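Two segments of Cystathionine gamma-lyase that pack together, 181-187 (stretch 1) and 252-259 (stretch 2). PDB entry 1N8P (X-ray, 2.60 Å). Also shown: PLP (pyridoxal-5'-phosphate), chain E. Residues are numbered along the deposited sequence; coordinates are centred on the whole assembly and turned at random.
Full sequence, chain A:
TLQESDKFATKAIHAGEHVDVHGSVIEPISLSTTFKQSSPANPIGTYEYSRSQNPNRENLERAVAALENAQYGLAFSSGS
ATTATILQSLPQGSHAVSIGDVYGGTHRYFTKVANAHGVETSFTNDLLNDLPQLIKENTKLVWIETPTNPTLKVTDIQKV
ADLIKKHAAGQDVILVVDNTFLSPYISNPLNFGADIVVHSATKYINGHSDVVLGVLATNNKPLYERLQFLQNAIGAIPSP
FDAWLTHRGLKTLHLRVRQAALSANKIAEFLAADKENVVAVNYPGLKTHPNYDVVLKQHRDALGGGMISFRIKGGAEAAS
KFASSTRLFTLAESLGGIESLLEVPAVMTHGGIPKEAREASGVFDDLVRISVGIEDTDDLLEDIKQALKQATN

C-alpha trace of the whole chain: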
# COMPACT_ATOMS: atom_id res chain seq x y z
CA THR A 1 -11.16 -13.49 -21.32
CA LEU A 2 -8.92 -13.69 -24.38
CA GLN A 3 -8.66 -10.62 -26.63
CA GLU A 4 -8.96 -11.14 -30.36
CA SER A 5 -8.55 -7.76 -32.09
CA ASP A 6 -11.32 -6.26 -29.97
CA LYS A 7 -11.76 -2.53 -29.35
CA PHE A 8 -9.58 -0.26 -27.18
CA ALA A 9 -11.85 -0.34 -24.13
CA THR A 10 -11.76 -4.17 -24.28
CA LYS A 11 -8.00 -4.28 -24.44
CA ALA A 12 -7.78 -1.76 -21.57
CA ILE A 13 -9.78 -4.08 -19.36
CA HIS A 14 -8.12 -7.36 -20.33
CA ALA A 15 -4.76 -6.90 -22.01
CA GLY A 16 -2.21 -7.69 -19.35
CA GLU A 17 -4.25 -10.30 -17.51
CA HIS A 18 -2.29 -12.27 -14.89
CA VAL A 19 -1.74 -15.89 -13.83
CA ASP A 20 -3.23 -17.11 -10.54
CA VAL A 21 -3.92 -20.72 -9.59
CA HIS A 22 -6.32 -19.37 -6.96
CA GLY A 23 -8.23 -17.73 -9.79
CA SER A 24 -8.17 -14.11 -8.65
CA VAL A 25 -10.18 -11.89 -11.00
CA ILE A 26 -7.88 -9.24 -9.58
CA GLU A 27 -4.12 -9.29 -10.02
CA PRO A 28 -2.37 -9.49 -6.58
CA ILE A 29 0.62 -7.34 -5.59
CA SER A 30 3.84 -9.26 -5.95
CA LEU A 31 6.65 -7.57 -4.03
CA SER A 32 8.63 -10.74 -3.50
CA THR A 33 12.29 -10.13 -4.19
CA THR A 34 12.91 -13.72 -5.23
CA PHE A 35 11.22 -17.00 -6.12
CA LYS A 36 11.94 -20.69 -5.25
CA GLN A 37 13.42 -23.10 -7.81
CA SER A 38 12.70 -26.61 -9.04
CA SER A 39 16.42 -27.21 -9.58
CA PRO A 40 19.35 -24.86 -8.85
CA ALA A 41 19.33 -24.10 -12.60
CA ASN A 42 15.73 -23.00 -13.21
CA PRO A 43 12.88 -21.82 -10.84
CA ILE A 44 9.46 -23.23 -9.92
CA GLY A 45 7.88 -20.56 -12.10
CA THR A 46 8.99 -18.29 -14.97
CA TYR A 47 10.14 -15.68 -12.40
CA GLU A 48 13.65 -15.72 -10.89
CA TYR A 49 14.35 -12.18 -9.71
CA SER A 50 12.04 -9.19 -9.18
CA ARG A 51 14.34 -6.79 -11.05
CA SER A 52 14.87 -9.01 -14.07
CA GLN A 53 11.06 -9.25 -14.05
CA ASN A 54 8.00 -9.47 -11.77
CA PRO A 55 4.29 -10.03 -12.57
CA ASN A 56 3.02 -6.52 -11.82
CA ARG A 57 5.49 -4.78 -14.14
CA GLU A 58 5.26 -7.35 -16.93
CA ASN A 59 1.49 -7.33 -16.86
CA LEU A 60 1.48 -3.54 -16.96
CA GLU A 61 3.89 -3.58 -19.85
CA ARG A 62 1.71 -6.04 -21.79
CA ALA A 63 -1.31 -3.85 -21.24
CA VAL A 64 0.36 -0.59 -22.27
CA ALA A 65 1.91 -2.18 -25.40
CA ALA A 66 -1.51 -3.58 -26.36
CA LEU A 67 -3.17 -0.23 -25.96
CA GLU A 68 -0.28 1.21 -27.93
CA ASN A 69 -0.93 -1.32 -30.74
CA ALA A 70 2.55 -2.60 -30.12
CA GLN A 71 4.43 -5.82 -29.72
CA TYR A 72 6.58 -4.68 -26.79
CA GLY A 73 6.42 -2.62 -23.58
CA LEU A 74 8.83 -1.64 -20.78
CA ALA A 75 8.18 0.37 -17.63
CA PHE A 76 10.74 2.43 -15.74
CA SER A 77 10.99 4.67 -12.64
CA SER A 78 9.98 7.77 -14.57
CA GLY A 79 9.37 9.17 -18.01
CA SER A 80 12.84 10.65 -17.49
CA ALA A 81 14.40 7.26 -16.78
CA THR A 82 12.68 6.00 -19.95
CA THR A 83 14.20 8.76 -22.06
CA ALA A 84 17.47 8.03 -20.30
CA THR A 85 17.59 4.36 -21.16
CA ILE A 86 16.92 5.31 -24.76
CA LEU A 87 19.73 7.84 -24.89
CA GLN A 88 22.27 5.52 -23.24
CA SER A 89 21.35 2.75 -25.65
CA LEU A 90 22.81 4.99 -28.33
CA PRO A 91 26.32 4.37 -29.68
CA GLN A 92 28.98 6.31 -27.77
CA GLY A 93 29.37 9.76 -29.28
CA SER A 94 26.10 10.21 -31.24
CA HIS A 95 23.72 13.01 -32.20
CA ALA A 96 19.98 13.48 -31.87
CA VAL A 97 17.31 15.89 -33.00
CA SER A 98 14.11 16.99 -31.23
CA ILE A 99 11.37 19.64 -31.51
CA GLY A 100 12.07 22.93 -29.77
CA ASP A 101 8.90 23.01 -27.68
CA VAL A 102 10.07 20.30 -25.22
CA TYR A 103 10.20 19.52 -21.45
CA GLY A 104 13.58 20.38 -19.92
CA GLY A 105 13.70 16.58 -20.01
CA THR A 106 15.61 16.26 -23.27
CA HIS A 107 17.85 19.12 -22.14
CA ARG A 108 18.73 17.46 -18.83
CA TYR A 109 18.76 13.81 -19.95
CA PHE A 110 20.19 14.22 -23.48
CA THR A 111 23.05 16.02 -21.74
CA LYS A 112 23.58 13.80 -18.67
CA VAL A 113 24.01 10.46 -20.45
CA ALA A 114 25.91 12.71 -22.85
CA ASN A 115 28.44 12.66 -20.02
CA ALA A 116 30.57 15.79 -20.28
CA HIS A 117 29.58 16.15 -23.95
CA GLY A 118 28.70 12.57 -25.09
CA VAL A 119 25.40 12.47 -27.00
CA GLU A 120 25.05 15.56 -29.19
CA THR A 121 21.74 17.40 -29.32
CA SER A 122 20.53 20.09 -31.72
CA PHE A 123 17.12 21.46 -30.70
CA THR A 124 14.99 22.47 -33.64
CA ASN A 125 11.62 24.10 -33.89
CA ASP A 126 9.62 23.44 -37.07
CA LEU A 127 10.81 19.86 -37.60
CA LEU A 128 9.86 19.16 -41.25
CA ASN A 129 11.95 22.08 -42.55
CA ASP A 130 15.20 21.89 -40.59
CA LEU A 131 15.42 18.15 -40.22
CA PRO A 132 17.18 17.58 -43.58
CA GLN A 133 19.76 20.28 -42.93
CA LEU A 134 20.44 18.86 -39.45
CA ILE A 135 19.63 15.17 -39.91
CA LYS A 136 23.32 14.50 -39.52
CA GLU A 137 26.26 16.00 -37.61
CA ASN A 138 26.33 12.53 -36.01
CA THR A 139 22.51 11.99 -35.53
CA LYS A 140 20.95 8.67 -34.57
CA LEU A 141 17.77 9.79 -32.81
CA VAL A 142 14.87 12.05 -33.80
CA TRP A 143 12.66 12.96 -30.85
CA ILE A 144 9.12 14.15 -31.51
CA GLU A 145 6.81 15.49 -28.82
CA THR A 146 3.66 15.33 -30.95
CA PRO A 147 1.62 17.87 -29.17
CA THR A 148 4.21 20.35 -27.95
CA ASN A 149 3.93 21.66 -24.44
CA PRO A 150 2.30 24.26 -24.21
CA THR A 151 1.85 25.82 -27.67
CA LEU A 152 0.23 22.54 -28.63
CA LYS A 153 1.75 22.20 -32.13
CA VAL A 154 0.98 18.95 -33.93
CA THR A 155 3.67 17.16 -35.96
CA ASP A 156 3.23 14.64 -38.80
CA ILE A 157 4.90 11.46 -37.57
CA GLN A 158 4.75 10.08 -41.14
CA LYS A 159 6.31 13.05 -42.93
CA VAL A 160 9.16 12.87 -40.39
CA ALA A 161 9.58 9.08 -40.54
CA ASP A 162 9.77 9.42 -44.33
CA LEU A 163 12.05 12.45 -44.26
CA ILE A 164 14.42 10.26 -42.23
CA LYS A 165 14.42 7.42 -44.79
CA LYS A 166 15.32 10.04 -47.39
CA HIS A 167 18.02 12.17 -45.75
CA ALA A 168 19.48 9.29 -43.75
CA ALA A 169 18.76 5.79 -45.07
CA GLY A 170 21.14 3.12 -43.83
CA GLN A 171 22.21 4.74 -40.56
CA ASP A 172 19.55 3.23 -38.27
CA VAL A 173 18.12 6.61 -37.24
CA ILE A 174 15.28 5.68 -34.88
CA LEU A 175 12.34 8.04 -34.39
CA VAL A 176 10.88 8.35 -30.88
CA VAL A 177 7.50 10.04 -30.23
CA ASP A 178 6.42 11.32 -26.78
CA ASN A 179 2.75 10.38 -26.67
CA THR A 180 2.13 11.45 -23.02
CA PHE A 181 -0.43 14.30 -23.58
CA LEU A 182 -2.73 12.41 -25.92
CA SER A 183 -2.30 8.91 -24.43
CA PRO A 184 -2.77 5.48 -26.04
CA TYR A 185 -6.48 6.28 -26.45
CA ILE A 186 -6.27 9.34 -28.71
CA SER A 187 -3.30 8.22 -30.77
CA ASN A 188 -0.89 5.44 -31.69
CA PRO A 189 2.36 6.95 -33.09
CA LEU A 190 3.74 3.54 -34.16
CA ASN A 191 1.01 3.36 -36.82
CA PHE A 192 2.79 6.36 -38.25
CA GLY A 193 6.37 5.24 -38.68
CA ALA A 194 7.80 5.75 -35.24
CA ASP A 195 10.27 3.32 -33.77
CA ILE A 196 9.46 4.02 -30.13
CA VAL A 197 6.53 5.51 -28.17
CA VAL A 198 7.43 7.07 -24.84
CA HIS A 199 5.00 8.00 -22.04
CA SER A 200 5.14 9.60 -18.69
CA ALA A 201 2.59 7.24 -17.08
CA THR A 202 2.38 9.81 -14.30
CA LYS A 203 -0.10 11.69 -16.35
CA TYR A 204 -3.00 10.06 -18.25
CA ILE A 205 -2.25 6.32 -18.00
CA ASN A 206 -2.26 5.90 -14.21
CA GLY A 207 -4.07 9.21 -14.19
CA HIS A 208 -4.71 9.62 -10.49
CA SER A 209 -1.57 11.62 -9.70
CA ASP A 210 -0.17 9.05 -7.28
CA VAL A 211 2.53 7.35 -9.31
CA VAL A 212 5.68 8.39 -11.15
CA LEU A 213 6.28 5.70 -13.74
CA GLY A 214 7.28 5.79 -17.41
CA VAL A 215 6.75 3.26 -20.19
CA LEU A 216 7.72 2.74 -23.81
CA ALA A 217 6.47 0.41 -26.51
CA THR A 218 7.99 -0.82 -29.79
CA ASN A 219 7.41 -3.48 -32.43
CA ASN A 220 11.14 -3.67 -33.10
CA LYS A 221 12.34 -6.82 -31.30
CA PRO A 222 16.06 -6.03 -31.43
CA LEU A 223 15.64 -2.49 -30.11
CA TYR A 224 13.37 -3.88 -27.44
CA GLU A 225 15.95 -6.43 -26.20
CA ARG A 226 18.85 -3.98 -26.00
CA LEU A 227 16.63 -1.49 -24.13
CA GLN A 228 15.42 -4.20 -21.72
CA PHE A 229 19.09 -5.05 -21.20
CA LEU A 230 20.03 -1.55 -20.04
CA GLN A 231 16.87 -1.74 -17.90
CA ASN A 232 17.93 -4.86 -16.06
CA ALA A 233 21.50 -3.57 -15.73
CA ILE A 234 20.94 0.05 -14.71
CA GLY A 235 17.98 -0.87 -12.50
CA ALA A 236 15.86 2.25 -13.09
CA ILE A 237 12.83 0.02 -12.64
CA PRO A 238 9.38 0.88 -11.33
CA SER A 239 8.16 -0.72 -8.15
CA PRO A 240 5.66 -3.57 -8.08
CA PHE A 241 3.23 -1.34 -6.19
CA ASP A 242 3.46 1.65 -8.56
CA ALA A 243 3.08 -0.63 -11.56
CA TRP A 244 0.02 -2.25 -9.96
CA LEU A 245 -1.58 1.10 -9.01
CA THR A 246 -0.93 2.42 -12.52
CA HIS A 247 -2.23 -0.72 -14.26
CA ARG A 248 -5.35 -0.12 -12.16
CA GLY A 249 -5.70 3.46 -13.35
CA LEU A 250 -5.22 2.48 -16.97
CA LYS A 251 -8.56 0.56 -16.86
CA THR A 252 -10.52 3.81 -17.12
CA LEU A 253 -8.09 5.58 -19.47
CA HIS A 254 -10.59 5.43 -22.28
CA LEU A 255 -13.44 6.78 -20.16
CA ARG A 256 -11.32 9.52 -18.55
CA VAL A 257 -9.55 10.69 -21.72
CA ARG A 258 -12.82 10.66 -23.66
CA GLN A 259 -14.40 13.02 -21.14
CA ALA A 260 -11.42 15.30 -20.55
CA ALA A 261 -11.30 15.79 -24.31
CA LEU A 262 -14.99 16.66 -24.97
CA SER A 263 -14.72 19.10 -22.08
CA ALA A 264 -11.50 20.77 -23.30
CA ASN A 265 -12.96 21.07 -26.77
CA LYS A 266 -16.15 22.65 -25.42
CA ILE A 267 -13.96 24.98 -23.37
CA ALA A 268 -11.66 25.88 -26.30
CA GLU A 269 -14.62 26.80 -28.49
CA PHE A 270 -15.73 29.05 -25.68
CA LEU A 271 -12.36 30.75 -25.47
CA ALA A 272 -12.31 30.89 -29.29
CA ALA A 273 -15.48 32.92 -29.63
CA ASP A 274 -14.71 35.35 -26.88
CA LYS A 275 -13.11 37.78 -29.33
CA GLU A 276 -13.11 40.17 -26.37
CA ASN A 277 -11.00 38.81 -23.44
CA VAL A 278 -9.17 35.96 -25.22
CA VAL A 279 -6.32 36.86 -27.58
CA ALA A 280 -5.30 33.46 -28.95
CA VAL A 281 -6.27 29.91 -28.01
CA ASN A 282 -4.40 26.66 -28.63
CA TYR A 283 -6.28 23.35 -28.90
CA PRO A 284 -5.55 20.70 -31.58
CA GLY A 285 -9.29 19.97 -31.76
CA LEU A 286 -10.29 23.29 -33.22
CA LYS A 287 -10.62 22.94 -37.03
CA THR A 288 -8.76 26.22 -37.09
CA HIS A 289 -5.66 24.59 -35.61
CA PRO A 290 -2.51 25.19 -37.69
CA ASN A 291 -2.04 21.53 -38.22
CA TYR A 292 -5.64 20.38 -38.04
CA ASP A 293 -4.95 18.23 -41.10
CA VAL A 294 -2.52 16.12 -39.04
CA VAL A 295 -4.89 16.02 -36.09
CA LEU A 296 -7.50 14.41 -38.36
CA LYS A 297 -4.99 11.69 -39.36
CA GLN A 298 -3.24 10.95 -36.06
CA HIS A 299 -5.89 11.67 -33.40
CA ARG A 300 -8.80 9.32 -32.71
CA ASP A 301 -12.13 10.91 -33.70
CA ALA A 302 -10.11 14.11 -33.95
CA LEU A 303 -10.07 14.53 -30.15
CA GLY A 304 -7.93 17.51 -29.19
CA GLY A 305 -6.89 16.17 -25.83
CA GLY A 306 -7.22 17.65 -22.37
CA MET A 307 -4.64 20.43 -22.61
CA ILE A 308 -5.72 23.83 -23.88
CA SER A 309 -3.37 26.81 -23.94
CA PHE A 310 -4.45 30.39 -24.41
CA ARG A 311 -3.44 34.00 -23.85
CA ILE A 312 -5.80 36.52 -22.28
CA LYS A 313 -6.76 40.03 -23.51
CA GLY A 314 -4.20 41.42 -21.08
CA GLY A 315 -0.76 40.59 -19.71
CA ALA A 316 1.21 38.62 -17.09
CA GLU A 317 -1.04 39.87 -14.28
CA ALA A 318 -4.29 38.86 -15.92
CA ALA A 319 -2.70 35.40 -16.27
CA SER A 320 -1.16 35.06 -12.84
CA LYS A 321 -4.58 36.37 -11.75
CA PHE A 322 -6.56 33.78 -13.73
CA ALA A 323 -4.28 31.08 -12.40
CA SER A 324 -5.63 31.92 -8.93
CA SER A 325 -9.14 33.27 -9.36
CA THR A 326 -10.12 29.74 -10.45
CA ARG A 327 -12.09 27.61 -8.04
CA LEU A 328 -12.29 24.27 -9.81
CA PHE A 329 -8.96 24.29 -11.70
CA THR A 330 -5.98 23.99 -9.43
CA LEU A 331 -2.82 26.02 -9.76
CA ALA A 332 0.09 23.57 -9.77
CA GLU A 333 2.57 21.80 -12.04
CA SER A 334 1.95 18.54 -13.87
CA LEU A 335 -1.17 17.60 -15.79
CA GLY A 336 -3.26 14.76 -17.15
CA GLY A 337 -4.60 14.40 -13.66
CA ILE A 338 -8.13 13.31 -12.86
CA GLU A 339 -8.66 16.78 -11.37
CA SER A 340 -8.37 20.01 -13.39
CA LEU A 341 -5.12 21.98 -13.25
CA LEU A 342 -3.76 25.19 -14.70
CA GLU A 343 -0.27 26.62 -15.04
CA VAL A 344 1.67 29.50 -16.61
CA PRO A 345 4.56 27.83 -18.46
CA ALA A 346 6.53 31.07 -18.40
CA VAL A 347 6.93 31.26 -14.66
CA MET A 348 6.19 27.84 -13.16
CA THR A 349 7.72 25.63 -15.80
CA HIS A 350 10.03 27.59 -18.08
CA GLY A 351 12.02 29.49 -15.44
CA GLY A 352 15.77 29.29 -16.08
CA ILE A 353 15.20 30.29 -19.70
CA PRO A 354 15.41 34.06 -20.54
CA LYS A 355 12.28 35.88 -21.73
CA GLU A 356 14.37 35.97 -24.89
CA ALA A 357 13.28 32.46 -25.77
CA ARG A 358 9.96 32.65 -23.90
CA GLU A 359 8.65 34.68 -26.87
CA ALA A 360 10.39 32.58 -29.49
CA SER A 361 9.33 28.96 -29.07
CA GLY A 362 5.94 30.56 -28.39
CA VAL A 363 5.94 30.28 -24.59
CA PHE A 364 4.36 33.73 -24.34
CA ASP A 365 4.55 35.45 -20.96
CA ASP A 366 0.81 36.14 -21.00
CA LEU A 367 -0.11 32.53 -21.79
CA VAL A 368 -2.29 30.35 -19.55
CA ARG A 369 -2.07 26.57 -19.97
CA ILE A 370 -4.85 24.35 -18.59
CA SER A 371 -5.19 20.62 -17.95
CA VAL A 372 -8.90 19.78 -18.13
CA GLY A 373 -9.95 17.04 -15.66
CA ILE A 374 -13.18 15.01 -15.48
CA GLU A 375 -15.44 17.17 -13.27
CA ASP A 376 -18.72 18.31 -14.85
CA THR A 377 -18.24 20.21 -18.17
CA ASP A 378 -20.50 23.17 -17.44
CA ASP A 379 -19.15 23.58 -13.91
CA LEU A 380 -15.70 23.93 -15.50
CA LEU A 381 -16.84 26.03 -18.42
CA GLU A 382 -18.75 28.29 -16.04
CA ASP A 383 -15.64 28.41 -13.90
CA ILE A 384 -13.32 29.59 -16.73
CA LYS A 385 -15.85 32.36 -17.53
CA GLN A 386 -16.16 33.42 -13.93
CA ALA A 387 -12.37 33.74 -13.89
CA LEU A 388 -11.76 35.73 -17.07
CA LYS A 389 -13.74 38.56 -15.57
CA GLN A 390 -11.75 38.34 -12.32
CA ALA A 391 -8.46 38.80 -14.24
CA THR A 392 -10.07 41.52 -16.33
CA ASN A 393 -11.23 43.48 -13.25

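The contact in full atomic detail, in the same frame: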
# COMPACT_ATOMS: atom_id res chain seq x y z
N PHE A 181 0.76 13.43 -23.52
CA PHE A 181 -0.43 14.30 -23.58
C PHE A 181 -1.68 13.81 -24.28
O PHE A 181 -2.77 14.27 -23.99
CB PHE A 181 -0.06 15.64 -24.22
CG PHE A 181 0.82 16.49 -23.37
CD1 PHE A 181 1.60 15.93 -22.36
CD2 PHE A 181 0.92 17.87 -23.62
CE1 PHE A 181 2.45 16.72 -21.62
CE2 PHE A 181 1.77 18.66 -22.88
CZ PHE A 181 2.55 18.09 -21.88
N LEU A 182 -1.54 12.92 -25.25
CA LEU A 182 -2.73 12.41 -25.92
C LEU A 182 -3.10 11.04 -25.37
O LEU A 182 -4.27 10.71 -25.29
CB LEU A 182 -2.51 12.34 -27.43
CG LEU A 182 -2.36 13.66 -28.19
CD1 LEU A 182 -2.02 13.36 -29.65
CD2 LEU A 182 -3.65 14.48 -28.10
N SER A 183 -2.09 10.25 -24.99
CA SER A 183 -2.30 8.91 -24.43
C SER A 183 -2.70 7.81 -25.42
O SER A 183 -3.31 8.09 -26.44
CB SER A 183 -3.42 8.94 -23.43
OG SER A 183 -4.60 8.61 -24.13
N PRO A 184 -2.39 6.55 -25.12
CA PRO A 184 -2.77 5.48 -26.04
C PRO A 184 -4.16 5.68 -26.69
O PRO A 184 -4.32 5.50 -27.87
CB PRO A 184 -2.72 4.24 -25.15
CG PRO A 184 -1.49 4.53 -24.31
CD PRO A 184 -1.69 5.99 -23.94
N TYR A 185 -5.14 6.11 -25.92
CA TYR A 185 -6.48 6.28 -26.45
C TYR A 185 -6.62 7.15 -27.71
O TYR A 185 -7.16 6.72 -28.71
CB TYR A 185 -7.43 6.81 -25.34
CG TYR A 185 -8.88 6.82 -25.79
CD1 TYR A 185 -9.51 5.63 -26.18
CD2 TYR A 185 -9.59 8.01 -25.91
CE1 TYR A 185 -10.79 5.62 -26.69
CE2 TYR A 185 -10.88 8.01 -26.43
CZ TYR A 185 -11.48 6.79 -26.82
OH TYR A 185 -12.75 6.73 -27.36
N ILE A 186 -6.17 8.39 -27.62
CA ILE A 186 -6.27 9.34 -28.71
C ILE A 186 -5.36 9.06 -29.89
O ILE A 186 -5.71 9.38 -31.01
CB ILE A 186 -5.98 10.79 -28.23
CG1 ILE A 186 -7.02 11.21 -27.19
CG2 ILE A 186 -5.97 11.78 -29.45
CD1 ILE A 186 -6.80 12.60 -26.67
N SER A 187 -4.20 8.46 -29.67
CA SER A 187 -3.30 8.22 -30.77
C SER A 187 -2.31 7.09 -30.57
O SER A 187 -1.96 6.72 -29.45
CB SER A 187 -2.54 9.50 -31.06
OG SER A 187 -1.65 9.32 -32.14
N THR A 252 -9.49 2.81 -16.86
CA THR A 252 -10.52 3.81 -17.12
C THR A 252 -9.97 4.87 -18.08
O THR A 252 -10.65 5.83 -18.39
CB THR A 252 -11.00 4.50 -15.81
OG1 THR A 252 -9.88 4.70 -14.94
CG2 THR A 252 -12.01 3.62 -15.06
N LEU A 253 -8.75 4.65 -18.55
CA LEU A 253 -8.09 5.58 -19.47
C LEU A 253 -8.99 6.02 -20.59
O LEU A 253 -9.02 7.21 -20.95
CB LEU A 253 -6.85 4.95 -20.08
CG LEU A 253 -6.07 5.68 -21.18
CD1 LEU A 253 -5.48 6.98 -20.67
CD2 LEU A 253 -4.94 4.76 -21.63
N HIS A 254 -9.72 5.07 -21.18
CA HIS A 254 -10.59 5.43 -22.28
C HIS A 254 -11.78 6.26 -21.80
O HIS A 254 -12.20 7.18 -22.50
CB HIS A 254 -11.05 4.19 -23.03
CG HIS A 254 -11.70 3.18 -22.17
ND1 HIS A 254 -13.07 3.01 -22.13
CD2 HIS A 254 -11.19 2.37 -21.22
CE1 HIS A 254 -13.37 2.13 -21.19
NE2 HIS A 254 -12.24 1.73 -20.62
N LEU A 255 -12.33 5.96 -20.63
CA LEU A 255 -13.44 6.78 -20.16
C LEU A 255 -12.95 8.18 -19.73
O LEU A 255 -13.53 9.19 -20.08
CB LEU A 255 -14.18 6.11 -19.01
CG LEU A 255 -14.79 4.77 -19.42
CD1 LEU A 255 -15.57 4.19 -18.25
CD2 LEU A 255 -15.70 4.95 -20.62
N ARG A 256 -11.86 8.24 -18.99
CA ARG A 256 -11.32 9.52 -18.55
C ARG A 256 -10.91 10.41 -19.71
O ARG A 256 -11.39 11.52 -19.83
CB ARG A 256 -10.11 9.33 -17.62
CG ARG A 256 -10.44 8.74 -16.30
CD ARG A 256 -9.23 8.73 -15.40
NE ARG A 256 -8.41 7.53 -15.52
CZ ARG A 256 -7.35 7.43 -16.30
NH1 ARG A 256 -6.99 8.46 -17.04
NH2 ARG A 256 -6.60 6.33 -16.29
N VAL A 257 -10.02 9.93 -20.57
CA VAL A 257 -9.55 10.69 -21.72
C VAL A 257 -10.64 11.13 -22.69
O VAL A 257 -10.53 12.16 -23.35
CB VAL A 257 -8.54 9.88 -22.48
CG1 VAL A 257 -8.22 10.54 -23.78
CG2 VAL A 257 -7.29 9.71 -21.64
N ARG A 258 -11.70 10.35 -22.77
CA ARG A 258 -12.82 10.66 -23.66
C ARG A 258 -13.56 11.88 -23.13
O ARG A 258 -14.00 12.73 -23.89
CB ARG A 258 -13.79 9.45 -23.72
CG ARG A 258 -14.87 9.52 -24.80
CD ARG A 258 -14.28 9.27 -26.16
NE ARG A 258 -15.23 9.51 -27.24
CZ ARG A 258 -14.88 9.62 -28.51
NH1 ARG A 258 -13.61 9.50 -28.88
NH2 ARG A 258 -15.81 9.85 -29.43
N GLN A 259 -13.70 11.95 -21.81
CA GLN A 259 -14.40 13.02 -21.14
C GLN A 259 -13.56 14.31 -21.07
O GLN A 259 -14.02 15.40 -21.38
CB GLN A 259 -14.76 12.56 -19.75
CG GLN A 259 -15.51 13.57 -18.93
CD GLN A 259 -16.87 13.77 -19.46
OE1 GLN A 259 -17.55 12.81 -19.78
NE2 GLN A 259 -17.29 15.02 -19.56
N1 PLP E . 7.55 14.31 -20.52
C2 PLP E . 6.34 14.95 -20.64
C2A PLP E . 5.88 15.21 -22.07
C3 PLP E . 5.64 15.29 -19.36
O3 PLP E . 4.44 15.88 -19.58
C4 PLP E . 6.23 14.96 -18.10
C4A PLP E . 5.54 15.34 -16.82
C5 PLP E . 7.55 14.27 -18.13
C6 PLP E . 8.16 13.96 -19.33
C5A PLP E . 8.16 13.84 -16.79
O4P PLP E . 7.83 12.51 -16.41
P PLP E . 8.44 11.90 -15.11
O1P PLP E . 7.70 10.67 -14.95
O2P PLP E . 8.16 12.90 -14.00
O3P PLP E . 9.86 11.80 -15.42

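Thr 252 lies too far from stretch 1 to touch it, but it bonds to the helix that does. Its carbonyl oxygen accepts a bond from Arg 256 N, 2.8 Å from Thr 252 O, and its hydroxyl receives a second one from the side chain, Arg 256 NE to Thr 252 OG1 at 3.2 Å. The side-chain bond is where threonine's hydroxyl matters, since OG1 gives Arg 256 NE an acceptor; the carbonyl bond would be open to any residue.

Leu 253 is the first residue to reach across. Its CA-to-CB bond points toward stretch 1, and its branched end spreads between two neighbours: CD2 lies 4.2 Å from Pro 184 CD, while CD1 lies 3.9 Å from Ser 183 OG. Leucine's two methyls thus let one side chain reach both residues together. That serine hydroxyl can sit beside hydrocarbon because it is engaged within its own stretch, donating to Leu 182 O in a very short bond of 2.4 Å (OG to O) and accepting a weak one from Tyr 185 N, 3.1 Å from Ser 183 OG.

His 254 contributes its backbone and CB more than its imidazole, whose end leads away from stretch 1. Its CA sits over one face of the Tyr 185 ring, 4.3 Å from the centroid and 20° off the normal, in a CH-pi contact; CB is 3.8 Å from Tyr 185 CD1. These contacts do not depend on the imidazole, whose NE2 is hydrogen-bonded just outside the stretches. The tyrosine, with chi1 in t, thus lies against the helix itself, and the other stretch covers more of it than of any other residue here.

Leu 255 and Arg 256 make no contact, the leucine's CA-to-CB bond pointing away. One turn after Leu 253, Val 257 points toward stretch 1 again, its amide bonded to Leu 253 O (N to O, 2.9 Å). Its CG1 touches both Tyr 185 CD2 (3.6 Å), at the ring's edge, and Ile 186 CG1 (3.7 Å), while CG2 lies 3.8 Å from Ser 183 OG. Compact and branched at CB, valine meets these neighbours close to the helix backbone.

Arg 258 closes the contact from a partly exposed position. Its long aliphatic chain runs past the tyrosine, bringing CD within 3.2 Å of Tyr 185 OH near the ring plane, and its NH1 is 3.3 Å from the same Tyr 185 OH. A long side chain suits this place: its methylenes lie beside the tyrosine, and NH1 is also hydrogen-bonded elsewhere in the structure. Gln 259 is out of reach.

With no clear hydrogen bond between the stretches, packing carries the contact: 356 Å² is buried, both sides summed.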